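Local coordinates for protein Udp-n-acetylglucosamine pyrophosphorylase (Trypanosoma brucei, PDB 4BQH) that probably catalyses the formation of UDP-N-acetylglucosamine and diphosphate from UTP and N-acetylglucosamine 1-phosphate, at residues A[114-119]-A[174-179]; A[149-154]-A[286-291]; A[271-276]-A[362-367]. All blocks are in the same frame, centred on the assembly; numbering follows the deposited sequence.

Interaction 1: A[114-119]-A[174-179]; sequences IAFLIL and VQLLVM
Leu177 sets one methyl into the notch between two side chains of the facing strand: its CD1 lies 4.1 Å from Ala115 CB and the same 4.1 Å from Leu117 CB. Leu117 and Leu177 cross at about a right angle, and the CD2 branch of Leu117 reaches the other way, resting 4.0 Å from Met179 CB. Further along, Met179 bends at its last torsion (chi3 79°), which brings CE to 3.7 Å from Leu119 CD2, the two chains lying side by side and pointing the same way. These residues form one face of the sheet, where Val241 of helix 241-246 touches Leu117, Leu119 and Met179. The pairing itself is parallel, with strand axes 4.7 Å apart and inclined by 18°; helix 147-166 comes between the two strands in sequence, which makes a beta-alpha-beta crossover in the GT-A-type nucleotidyltransferase fold. Five backbone hydrogen bonds zip the strands, alternately given and received by 114-119, the shortest being Ile118 N to Leu177 O at 2.7 Å. On the opposite face Leu176 supplies the bump. Its CD1 fits between the Phe116 carbonyl and the end of Ile118, at 3.6 Å from Ile118 CD1, and also approaches the Phe116 ring at an oblique slant. Just before the paired residues, Val174 CG1 packs beside the Ile114 carbonyl O and the Phe116 side chain. The Met179 side chain ends about 8 Å from the bound inhibitor.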
ATOM      1  N   ILE A 114      -2.633  15.775   0.649  1.00  9.35           N
ATOM      2  CA  ILE A 114      -2.597  14.290   0.690  1.00  9.18           C
ATOM      3  C   ILE A 114      -1.858  13.681  -0.503  1.00  9.01           C
ATOM      4  O   ILE A 114      -2.105  14.056  -1.652  1.00  9.73           O
ATOM      5  CB  ILE A 114      -4.039  13.696   0.757  1.00  9.22           C
ATOM      6  CG1 ILE A 114      -4.828  14.318   1.923  1.00  9.38           C
ATOM      7  CG2 ILE A 114      -4.030  12.150   0.763  1.00  9.38           C
ATOM      8  CD1 ILE A 114      -4.117  14.216   3.269  1.00  9.85           C
ATOM      9  N   ALA A 115      -0.967  12.740  -0.224  1.00  8.61           N
ATOM     10  CA  ALA A 115      -0.372  11.909  -1.268  1.00  8.63           C
ATOM     11  C   ALA A 115      -0.789  10.469  -1.018  1.00  8.66           C
ATOM     12  O   ALA A 115      -0.984  10.064   0.143  1.00  9.53           O
ATOM     13  CB  ALA A 115       1.144  12.020  -1.263  1.00  8.48           C
ATOM     14  N   PHE A 116      -0.924   9.696  -2.094  1.00  8.37           N
ATOM     15  CA  PHE A 116      -1.171   8.254  -1.983  1.00  8.11           C
ATOM     16  C   PHE A 116       0.005   7.549  -2.642  1.00  8.37           C
ATOM     17  O   PHE A 116       0.287   7.788  -3.807  1.00  8.63           O
ATOM     18  CB  PHE A 116      -2.488   7.807  -2.655  1.00  8.47           C
ATOM     19  CG  PHE A 116      -2.824   6.378  -2.352  1.00  8.79           C
ATOM     20  CD1 PHE A 116      -2.178   5.340  -3.021  1.00  9.09           C
ATOM     21  CD2 PHE A 116      -3.729   6.071  -1.344  1.00  8.80           C
ATOM     22  CE1 PHE A 116      -2.447   4.014  -2.694  1.00  9.70           C
ATOM     23  CE2 PHE A 116      -3.997   4.743  -1.013  1.00  9.21           C
ATOM     24  CZ  PHE A 116      -3.342   3.725  -1.673  1.00  9.37           C
ATOM     25  N   LEU A 117       0.674   6.676  -1.896  1.00  8.34           N
ATOM     26  CA  LEU A 117       1.857   5.976  -2.388  1.00  8.74           C
ATOM     27  C   LEU A 117       1.423   4.544  -2.712  1.00  8.89           C
ATOM     28  O   LEU A 117       1.028   3.780  -1.811  1.00  8.40           O
ATOM     29  CB  LEU A 117       2.951   6.008  -1.318  1.00  9.01           C
ATOM     30  CG  LEU A 117       4.366   5.517  -1.652  1.00  8.75           C
ATOM     31  CD1 LEU A 117       5.314   5.860  -0.506  1.00  9.85           C
ATOM     32  CD2 LEU A 117       4.383   4.016  -1.956  1.00  9.04           C
ATOM     33  N   ILE A 118       1.442   4.186  -3.996  1.00  8.97           N
ATOM     34  CA  ILE A 118       1.084   2.808  -4.383  1.00  9.73           C
ATOM     35  C   ILE A 118       2.346   1.945  -4.438  1.00  9.61           C
ATOM     36  O   ILE A 118       3.304   2.274  -5.166  1.00 10.07           O
ATOM     37  CB  ILE A 118       0.498   2.731  -5.815  1.00 10.69           C
ATOM     38  CG1 ILE A 118      -0.724   3.612  -5.984  1.00 11.90           C
ATOM     39  CG2 ILE A 118       0.171   1.265  -6.134  1.00 10.60           C
ATOM     40  CD1 ILE A 118      -1.298   3.583  -7.409  1.00 12.15           C
ATOM     41  N   LEU A 119       2.371   0.839  -3.684  1.00 10.06           N
ATOM     42  CA  LEU A 119       3.508  -0.099  -3.753  1.00 10.47           C
ATOM     43  C   LEU A 119       3.330  -0.931  -5.019  1.00 11.26           C
ATOM     44  O   LEU A 119       2.384  -1.754  -5.119  1.00 11.76           O
ATOM     45  CB  LEU A 119       3.540  -0.986  -2.494  1.00 10.81           C
ATOM     46  CG  LEU A 119       3.536  -0.251  -1.144  1.00 11.38           C
ATOM     47  CD1 LEU A 119       3.209  -1.224  -0.020  1.00 11.47           C
ATOM     48  CD2 LEU A 119       4.878   0.417  -0.883  1.00 11.80           C
ATOM     49  N   VAL A 174      -4.780  15.018  -5.188  1.00 10.75           N
ATOM     50  CA  VAL A 174      -4.025  14.039  -4.399  1.00 10.60           C
ATOM     51  C   VAL A 174      -2.769  13.679  -5.234  1.00 10.44           C
ATOM     52  O   VAL A 174      -2.905  13.247  -6.391  1.00 10.55           O
ATOM     53  CB  VAL A 174      -4.870  12.766  -4.178  1.00 10.28           C
ATOM     54  CG1 VAL A 174      -4.016  11.654  -3.541  1.00 10.77           C
ATOM     55  CG2 VAL A 174      -6.099  13.080  -3.336  1.00 11.02           C
ATOM     56  N   GLN A 175      -1.565  13.854  -4.684  1.00 10.22           N
ATOM     57  CA  GLN A 175      -0.342  13.452  -5.423  1.00 10.37           C
ATOM     58  C   GLN A 175      -0.256  11.937  -5.408  1.00 11.16           C
ATOM     59  O   GLN A 175      -0.379  11.338  -4.337  1.00 11.55           O
ATOM     60  CB  GLN A 175       0.908  14.046  -4.786  1.00 11.13           C
ATOM     61  CG  GLN A 175       0.886  15.580  -4.727  1.00 11.62           C
ATOM     62  CD  GLN A 175       0.880  16.205  -6.104  1.00 12.40           C
ATOM     63  OE1 GLN A 175       1.584  15.753  -7.009  1.00 12.38           O
ATOM     64  NE2 GLN A 175       0.059  17.244  -6.283  1.00 13.13           N
ATOM     65  N   LEU A 176      -0.076  11.335  -6.586  1.00 10.36           N
ATOM     66  CA  LEU A 176       0.024   9.894  -6.710  1.00 10.19           C
ATOM     67  C   LEU A 176       1.501   9.548  -6.857  1.00 10.31           C
ATOM     68  O   LEU A 176       2.194  10.043  -7.764  1.00 10.23           O
ATOM     69  CB  LEU A 176      -0.768   9.394  -7.935  1.00 10.99           C
ATOM     70  CG  LEU A 176      -0.698   7.876  -8.160  1.00 11.16           C
ATOM     71  CD1 LEU A 176      -1.217   7.107  -6.949  1.00 11.50           C
ATOM     72  CD2 LEU A 176      -1.475   7.467  -9.393  1.00 11.44           C
ATOM     73  N   LEU A 177       1.981   8.700  -5.952  1.00  9.89           N
ATOM     74  CA  LEU A 177       3.380   8.280  -5.942  1.00 10.09           C
ATOM     75  C   LEU A 177       3.380   6.806  -6.292  1.00 10.67           C
ATOM     76  O   LEU A 177       2.798   5.997  -5.552  1.00 11.31           O
ATOM     77  CB  LEU A 177       3.961   8.485  -4.534  1.00  9.92           C
ATOM     78  CG  LEU A 177       3.585   9.755  -3.765  1.00 10.32           C
ATOM     79  CD1 LEU A 177       4.304   9.744  -2.416  1.00 10.31           C
ATOM     80  CD2 LEU A 177       3.950  10.976  -4.599  1.00 10.61           C
ATOM     81  N   VAL A 178       3.972   6.461  -7.433  1.00 10.07           N
ATOM     82  CA  VAL A 178       3.936   5.077  -7.897  1.00  9.97           C
ATOM     83  C   VAL A 178       5.326   4.468  -7.658  1.00 10.24           C
ATOM     84  O   VAL A 178       6.290   4.854  -8.321  1.00 10.53           O
ATOM     85  CB  VAL A 178       3.562   5.016  -9.399  1.00 10.08           C
ATOM     86  CG1 VAL A 178       3.544   3.568  -9.895  1.00  9.26           C
ATOM     87  CG2 VAL A 178       2.207   5.668  -9.599  1.00 10.35           C
ATOM     88  N   MET A 179       5.429   3.558  -6.687  1.00  9.90           N
ATOM     89  CA  MET A 179       6.735   3.022  -6.326  1.00 10.01           C
ATOM     90  C   MET A 179       7.040   1.768  -7.128  1.00 10.44           C
ATOM     91  O   MET A 179       6.577   0.673  -6.827  1.00 10.77           O
ATOM     92  CB  MET A 179       6.891   2.767  -4.814  1.00 10.34           C
ATOM     93  CG  MET A 179       8.380   2.553  -4.496  1.00 10.94           C
ATOM     94  SD  MET A 179       8.671   2.358  -2.726  1.00 12.23           S
ATOM     95  CE  MET A 179       8.192   0.661  -2.506  1.00 11.29           C
TER

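Interaction 2: A[149-154]-A[286-291]; sequences MMHCEK and ANVADP
The crossover helix 147-166 of the GT-A-type alpha/beta fold meets the loop that follows strand 275-280, with His151 and Lys154, about one helical turn apart, facing Ala286 and Val288. Val288 makes the larger part of the contact with the ring. Its CG2 sits over one face of the His151 imidazole, 3.4 Å above the plane and displaced toward the rim, a CH-pi contact in which CG2 is 3.8 Å from the ring centroid and 25° off the normal. The displacement favours the CD2 side, where the closest approach, Val288 CG2 to His151 CD2, is 3.5 Å. Ala286 CB touches the same imidazole obliquely at CE1 and NE2, so two small aliphatic groups of the loop bear on one ring. The His151 side chain also touches Ile118 of strand 114-119. Val288 CG2 serves a second neighbour as well: Lys154 CD lies 3.8 Å from it, and the lysine crosses the valine at about a right angle. Beyond CG the lysine is fully extended, which carries its ammonium past the valine to the loop backbone. There a weak hydrogen bond to Leu284 O supplements the main one, and the loop's carbonyls would be expected to offset the lysine charge in part. That main bond runs from Lys154 NZ to Ala286 O, 2.8 Å long, with NZ in the carbonyl plane on a lone pair and a C=O...N angle of 136°.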
ATOM      1  N   MET A 149      -5.885   1.473 -13.090  1.00 12.30           N
ATOM      2  CA  MET A 149      -6.969   2.332 -13.532  1.00 12.73           C
ATOM      3  C   MET A 149      -7.984   2.568 -12.429  1.00 12.46           C
ATOM      4  O   MET A 149      -8.401   3.701 -12.216  1.00 12.37           O
ATOM      5  CB  MET A 149      -7.658   1.742 -14.768  1.00 12.93           C
ATOM      6  CG  MET A 149      -8.809   2.594 -15.271  1.00 14.23           C
ATOM      7  SD  MET A 149      -9.159   2.049 -16.949  1.00 17.32           S
ATOM      8  CE  MET A 149     -10.426   3.228 -17.404  1.00 17.42           C
ATOM      9  N   MET A 150      -8.360   1.509 -11.709  1.00 12.99           N
ATOM     10  CA  MET A 150      -9.346   1.646 -10.634  1.00 13.40           C
ATOM     11  C   MET A 150      -8.805   2.497  -9.470  1.00 12.60           C
ATOM     12  O   MET A 150      -9.553   3.283  -8.896  1.00 12.09           O
ATOM     13  CB  MET A 150      -9.890   0.296 -10.170  1.00 15.54           C
ATOM     14  CG  MET A 150     -10.887  -0.309 -11.175  1.00 18.34           C
ATOM     15  SD  MET A 150     -11.509  -1.948 -10.730  1.00 22.73           S
ATOM     16  CE  MET A 150     -10.000  -2.887 -10.840  1.00 21.63           C
ATOM     17  N   HIS A 151      -7.523   2.353  -9.149  1.00 12.76           N
ATOM     18  CA  HIS A 151      -6.897   3.245  -8.155  1.00 12.63           C
ATOM     19  C   HIS A 151      -7.004   4.692  -8.543  1.00 12.28           C
ATOM     20  O   HIS A 151      -7.383   5.522  -7.713  1.00 12.26           O
ATOM     21  CB  HIS A 151      -5.437   2.892  -7.877  1.00 13.93           C
ATOM     22  CG  HIS A 151      -5.239   2.060  -6.623  1.00 15.64           C
ATOM     23  ND1 HIS A 151      -5.701   0.794  -6.519  1.00 16.66           N
ATOM     24  CD2 HIS A 151      -4.588   2.340  -5.427  1.00 15.31           C
ATOM     25  CE1 HIS A 151      -5.374   0.282  -5.287  1.00 16.19           C
ATOM     26  NE2 HIS A 151      -4.704   1.223  -4.619  1.00 16.60           N
ATOM     27  N   CYS A 152      -6.699   5.009  -9.799  1.00 11.88           N
ATOM     28  CA  CYS A 152      -6.724   6.398 -10.262  1.00 12.39           C
ATOM     29  C   CYS A 152      -8.141   6.969 -10.299  1.00 11.99           C
ATOM     30  O   CYS A 152      -8.351   8.152 -10.010  1.00 11.80           O
ATOM     31  CB  CYS A 152      -6.051   6.528 -11.628  1.00 12.09           C
ATOM     32  SG  CYS A 152      -4.282   6.141 -11.591  1.00 14.48           S
ATOM     33  N   GLU A 153      -9.112   6.131 -10.645  1.00 11.44           N
ATOM     34  CA  GLU A 153     -10.487   6.571 -10.652  1.00 11.59           C
ATOM     35  C   GLU A 153     -10.994   6.828  -9.243  1.00 11.43           C
ATOM     36  O   GLU A 153     -11.776   7.747  -9.025  1.00 12.01           O
ATOM     37  CB  GLU A 153     -11.365   5.549 -11.373  1.00 12.27           C
ATOM     38  CG  GLU A 153     -11.171   5.625 -12.865  1.00 13.30           C
ATOM     39  CD  GLU A 153     -12.062   4.665 -13.645  1.00 14.32           C
ATOM     40  OE1 GLU A 153     -12.873   3.941 -13.037  1.00 15.09           O
ATOM     41  OE2 GLU A 153     -11.931   4.655 -14.886  1.00 15.40           O
ATOM     42  N   LYS A 154     -10.525   6.047  -8.259  1.00 10.73           N
ATOM     43  CA  LYS A 154     -10.886   6.335  -6.875  1.00 10.40           C
ATOM     44  C   LYS A 154     -10.347   7.713  -6.464  1.00 10.42           C
ATOM     45  O   LYS A 154     -11.048   8.482  -5.817  1.00 10.29           O
ATOM     46  CB  LYS A 154     -10.374   5.240  -5.929  1.00 10.54           C
ATOM     47  CG  LYS A 154     -11.145   3.920  -6.071  1.00 10.94           C
ATOM     48  CD  LYS A 154     -10.476   2.776  -5.296  1.00 11.06           C
ATOM     49  CE  LYS A 154     -11.346   1.517  -5.301  1.00 11.78           C
ATOM     50  NZ  LYS A 154     -10.644   0.386  -4.589  1.00 11.36           N
ATOM     51  N   ALA A 286      -9.127  -1.391  -1.926  1.00 10.87           N
ATOM     52  CA  ALA A 286      -8.376  -0.336  -1.241  1.00 11.25           C
ATOM     53  C   ALA A 286      -9.206   0.943  -1.153  1.00 11.45           C
ATOM     54  O   ALA A 286      -9.785   1.393  -2.155  1.00 11.23           O
ATOM     55  CB  ALA A 286      -7.072  -0.062  -1.961  1.00 11.86           C
ATOM     56  N   ASN A 287      -9.314   1.478   0.065  1.00 11.34           N
ATOM     57  CA  ASN A 287     -10.062   2.690   0.273  1.00 11.91           C
ATOM     58  C   ASN A 287      -9.070   3.840   0.073  1.00 12.03           C
ATOM     59  O   ASN A 287      -8.444   4.343   1.015  1.00 11.79           O
ATOM     60  CB  ASN A 287     -10.703   2.680   1.653  1.00 12.48           C
ATOM     61  CG  ASN A 287     -11.703   3.794   1.837  1.00 13.16           C
ATOM     62  OD1 ASN A 287     -11.804   4.689   1.002  1.00 14.24           O
ATOM     63  ND2 ASN A 287     -12.444   3.745   2.923  1.00 13.27           N
ATOM     64  N   VAL A 288      -8.932   4.231  -1.191  1.00 11.36           N
ATOM     65  CA  VAL A 288      -7.885   5.157  -1.644  1.00 11.11           C
ATOM     66  C   VAL A 288      -8.253   6.606  -1.301  1.00 11.41           C
ATOM     67  O   VAL A 288      -9.357   7.063  -1.614  1.00 11.10           O
ATOM     68  CB  VAL A 288      -7.667   5.011  -3.165  1.00 11.55           C
ATOM     69  CG1 VAL A 288      -6.641   6.011  -3.669  1.00 11.78           C
ATOM     70  CG2 VAL A 288      -7.244   3.590  -3.490  1.00 11.60           C
ATOM     71  N   ALA A 289      -7.309   7.326  -0.680  1.00 11.05           N
ATOM     72  CA  ALA A 289      -7.562   8.678  -0.147  1.00 11.53           C
ATOM     73  C   ALA A 289      -8.786   8.692   0.777  1.00 11.36           C
ATOM     74  O   ALA A 289      -9.711   9.480   0.613  1.00 12.26           O
ATOM     75  CB  ALA A 289      -7.674   9.708  -1.278  1.00 12.44           C
ATOM     76  N   ASP A 290      -8.800   7.776   1.742  1.00 11.32           N
ATOM     77  CA  ASP A 290      -9.938   7.602   2.640  1.00 10.35           C
ATOM     78  C   ASP A 290     -10.040   8.818   3.563  1.00 10.18           C
ATOM     79  O   ASP A 290      -9.167   9.001   4.405  1.00  9.22           O
ATOM     80  CB  ASP A 290      -9.681   6.338   3.485  1.00 10.69           C
ATOM     81  CG  ASP A 290     -10.735   6.079   4.525  1.00 11.34           C
ATOM     82  OD1 ASP A 290     -11.679   6.864   4.699  1.00 11.77           O
ATOM     83  OD2 ASP A 290     -10.620   5.019   5.195  1.00 12.01           O
ATOM     84  N   PRO A 291     -11.101   9.647   3.410  1.00  9.95           N
ATOM     85  CA  PRO A 291     -11.209  10.860   4.221  1.00  9.68           C
ATOM     86  C   PRO A 291     -11.445  10.583   5.715  1.00  9.50           C
ATOM     87  O   PRO A 291     -11.087  11.419   6.544  1.00  9.68           O
ATOM     88  CB  PRO A 291     -12.413  11.591   3.598  1.00  9.76           C
ATOM     89  CG  PRO A 291     -13.288  10.457   3.091  1.00  9.79           C
ATOM     90  CD  PRO A 291     -12.274   9.486   2.517  1.00  9.94           C
TER

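Interaction 3: A[271-276]-A[362-367]; sequences LGIAYV and CSLHFM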
ATOM      1  N   LEU A 271       5.497  20.877  -2.087  1.00 17.62           N
ATOM      2  CA  LEU A 271       4.100  20.853  -2.535  1.00 18.30           C
ATOM      3  C   LEU A 271       3.074  20.976  -1.415  1.00 18.10           C
ATOM      4  O   LEU A 271       1.892  21.068  -1.690  1.00 22.57           O
ATOM      5  CB  LEU A 271       3.797  19.589  -3.349  1.00 18.81           C
ATOM      6  CG  LEU A 271       4.426  19.493  -4.742  1.00 20.43           C
ATOM      7  CD1 LEU A 271       4.316  18.068  -5.276  1.00 20.98           C
ATOM      8  CD2 LEU A 271       3.762  20.484  -5.698  1.00 21.41           C
ATOM      9  N   GLY A 272       3.511  20.986  -0.166  1.00 17.62           N
ATOM     10  CA  GLY A 272       2.594  21.157   0.977  1.00 15.51           C
ATOM     11  C   GLY A 272       1.902  19.879   1.429  1.00 14.57           C
ATOM     12  O   GLY A 272       0.899  19.927   2.152  1.00 14.85           O
ATOM     13  N   ILE A 273       2.453  18.733   1.033  1.00 12.76           N
ATOM     14  CA  ILE A 273       1.922  17.435   1.486  1.00 11.87           C
ATOM     15  C   ILE A 273       2.129  17.283   3.000  1.00 11.41           C
ATOM     16  O   ILE A 273       3.234  17.504   3.513  1.00 11.61           O
ATOM     17  CB  ILE A 273       2.600  16.256   0.753  1.00 11.47           C
ATOM     18  CG1 ILE A 273       2.274  16.289  -0.740  1.00 11.56           C
ATOM     19  CG2 ILE A 273       2.243  14.899   1.399  1.00 10.85           C
ATOM     20  CD1 ILE A 273       0.800  16.107  -1.054  1.00 11.12           C
ATOM     21  N   ALA A 274       1.059  16.910   3.695  1.00 10.30           N
ATOM     22  CA  ALA A 274       1.098  16.693   5.133  1.00 10.34           C
ATOM     23  C   ALA A 274       1.042  15.215   5.489  1.00 10.29           C
ATOM     24  O   ALA A 274       1.606  14.813   6.519  1.00 10.36           O
ATOM     25  CB  ALA A 274      -0.058  17.417   5.818  1.00 10.62           C
ATOM     26  N   TYR A 275       0.325  14.416   4.696  1.00 10.02           N
ATOM     27  CA  TYR A 275       0.191  12.970   4.970  1.00 10.10           C
ATOM     28  C   TYR A 275       0.356  12.158   3.711  1.00  9.36           C
ATOM     29  O   TYR A 275      -0.066  12.583   2.638  1.00  9.82           O
ATOM     30  CB  TYR A 275      -1.172  12.615   5.569  1.00 11.20           C
ATOM     31  CG  TYR A 275      -1.418  13.334   6.869  1.00 12.27           C
ATOM     32  CD1 TYR A 275      -0.973  12.803   8.080  1.00 12.92           C
ATOM     33  CD2 TYR A 275      -2.052  14.575   6.862  1.00 13.18           C
ATOM     34  CE1 TYR A 275      -1.200  13.503   9.286  1.00 13.99           C
ATOM     35  CE2 TYR A 275      -2.262  15.285   8.025  1.00 14.68           C
ATOM     36  CZ  TYR A 275      -1.853  14.750   9.231  1.00 14.73           C
ATOM     37  OH  TYR A 275      -2.092  15.502  10.378  1.00 14.85           O
ATOM     38  N   VAL A 276       0.917  10.964   3.871  1.00  9.56           N
ATOM     39  CA  VAL A 276       1.104  10.005   2.790  1.00  9.13           C
ATOM     40  C   VAL A 276       0.352   8.736   3.194  1.00  8.93           C
ATOM     41  O   VAL A 276       0.673   8.130   4.230  1.00  9.04           O
ATOM     42  CB  VAL A 276       2.606   9.672   2.599  1.00  9.36           C
ATOM     43  CG1 VAL A 276       2.795   8.698   1.429  1.00  9.37           C
ATOM     44  CG2 VAL A 276       3.433  10.928   2.326  1.00  9.63           C
ATOM     45  N   CYS A 362       0.851   8.050   7.100  1.00  9.60           N
ATOM     46  CA  CYS A 362       1.963   8.596   7.853  1.00  9.58           C
ATOM     47  C   CYS A 362       2.106  10.082   7.582  1.00  9.32           C
ATOM     48  O   CYS A 362       1.921  10.515   6.446  1.00  9.32           O
ATOM     49  CB  CYS A 362       3.260   7.920   7.432  1.00 10.43           C
ATOM     50  SG  CYS A 362       3.259   6.145   7.767  1.00 12.98           S
ATOM     51  N   SER A 363       2.471  10.852   8.612  1.00  9.39           N
ATOM     52  CA  SER A 363       2.812  12.255   8.384  1.00  9.53           C
ATOM     53  C   SER A 363       4.080  12.351   7.526  1.00 10.01           C
ATOM     54  O   SER A 363       4.941  11.457   7.523  1.00  9.49           O
ATOM     55  CB  SER A 363       3.051  12.992   9.712  1.00  9.67           C
ATOM     56  OG  SER A 363       4.234  12.525  10.344  1.00  9.99           O
ATOM     57  N   LEU A 364       4.229  13.462   6.833  1.00  9.98           N
ATOM     58  CA  LEU A 364       5.464  13.670   6.092  1.00 11.80           C
ATOM     59  C   LEU A 364       6.657  13.796   7.048  1.00 11.74           C
ATOM     60  O   LEU A 364       7.746  13.316   6.745  1.00 11.27           O
ATOM     61  CB  LEU A 364       5.361  14.892   5.164  1.00 12.46           C
ATOM     62  CG  LEU A 364       6.415  14.839   4.041  1.00 13.00           C
ATOM     63  CD1 LEU A 364       6.120  13.741   3.024  1.00 14.76           C
ATOM     64  CD2 LEU A 364       6.494  16.173   3.311  1.00 14.11           C
ATOM     65  N   HIS A 365       6.444  14.393   8.215  1.00 12.51           N
ATOM     66  CA  HIS A 365       7.476  14.413   9.257  1.00 13.13           C
ATOM     67  C   HIS A 365       7.922  13.016   9.621  1.00 11.97           C
ATOM     68  O   HIS A 365       9.137  12.762   9.713  1.00 11.26           O
ATOM     69  CB  HIS A 365       6.982  15.118  10.525  1.00 16.38           C
ATOM     70  CG  HIS A 365       8.081  15.404  11.537  1.00 19.20           C
ATOM     71  ND1 HIS A 365       7.848  16.053  12.691  1.00 22.67           N
ATOM     72  CD2 HIS A 365       9.452  15.151  11.506  1.00 22.40           C
ATOM     73  CE1 HIS A 365       9.001  16.171  13.388  1.00 22.59           C
ATOM     74  NE2 HIS A 365       9.975  15.614  12.674  1.00 23.08           N
ATOM     75  N   PHE A 366       6.961  12.103   9.837  1.00 10.46           N
ATOM     76  CA  PHE A 366       7.349  10.707  10.118  1.00  9.39           C
ATOM     77  C   PHE A 366       8.136  10.095   8.960  1.00  9.41           C
ATOM     78  O   PHE A 366       9.131   9.401   9.192  1.00  8.88           O
ATOM     79  CB  PHE A 366       6.150   9.805  10.481  1.00  9.46           C
ATOM     80  CG  PHE A 366       6.551   8.372  10.718  1.00  9.20           C
ATOM     81  CD1 PHE A 366       7.166   8.007  11.906  1.00  9.34           C
ATOM     82  CD2 PHE A 366       6.400   7.405   9.720  1.00  9.59           C
ATOM     83  CE1 PHE A 366       7.598   6.695  12.103  1.00  9.17           C
ATOM     84  CE2 PHE A 366       6.801   6.085   9.947  1.00  9.06           C
ATOM     85  CZ  PHE A 366       7.391   5.738  11.141  1.00  8.93           C
ATOM     86  N   MET A 367       7.675  10.307   7.723  1.00  9.25           N
ATOM     87  CA  MET A 367       8.403   9.724   6.588  1.00  9.96           C
ATOM     88  C   MET A 367       9.859  10.191   6.581  1.00 10.74           C
ATOM     89  O   MET A 367      10.775   9.410   6.298  1.00 10.67           O
ATOM     90  CB  MET A 367       7.708  10.042   5.271  1.00 10.43           C
ATOM     91  CG  MET A 367       6.282   9.490   5.183  1.00 11.43           C
ATOM     92  SD  MET A 367       6.116   7.724   5.480  1.00 13.51           S
ATOM     93  CE  MET A 367       6.907   7.060   4.001  1.00 12.13           C
TER
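Leu364 turns CG anti to its backbone N (chi1 -160°), beside the carbonyl carbon, and chi2 of 70° then places CD1, which lies 4.0 Å from Val276 CG2, itself held anti to the valine's carbonyl carbon; the two chains meet at a slant. Met367 CG, one turn further on the helix, touches the same methyl of Val276 at 4.3 Å, while the other branch of Leu364, CD2, lies 3.5 Å from Ile273 O. The backbones join the start of strand 275-280 to the end of strand 359-363, which are antiparallel neighbours in the central mixed sheet. Val276 and Cys362 form a hydrogen-bonded pair: Val276 N gives to Cys362 O at 2.8 Å, and Cys362 N returns a bond to Val276 O at 2.9 Å. The next pair, Tyr275 and Ser363, is non-hydrogen-bonded, and there Tyr275 CD1 rests 3.8 Å from Ser363 CA. At this point the second chain leaves the sheet and enters helix 364-374. Ser363 is its N-cap, with OG placed between the backbone N and the carbonyl carbon; in that position it accepts from Phe366 N at 2.8 Å and also bonds His303. Leu364 N, the first amide of the helix, is taken by Ala274 O at 3.0 Å, the donor standing 49° out of the carbonyl plane. The chemistry therefore implies that two amides of the opening turn are satisfied by different means, one by a side-chain cap and one by a backbone carbonyl, which ties the start of helix 364-374 to the chain just before strand 275-280.

From the N terminus the chain lays down strand 114-119, then residues 149-154 of the crossover helix, and interaction 1 closes the first loop when 174-179 pairs beside 114-119. Interaction 2 has opened by then, so the two cross; they touch where Phe116 CD2 lies 3.7 Å from Val288 CG1. Interaction 3 opens at 271-276 after interaction 1 is complete, in series with it, yet strand 275-280 pairs with 114-119 and Ala115 N lies 3.0 Å from Tyr275 O, a probable hydrogen bond. Interaction 2 closes at 286-291, inside the span of interaction 3, which closes last at 362-367; these two also cross, without touching. None nests. Together they tie sheet, crossover helix and helix 364-374.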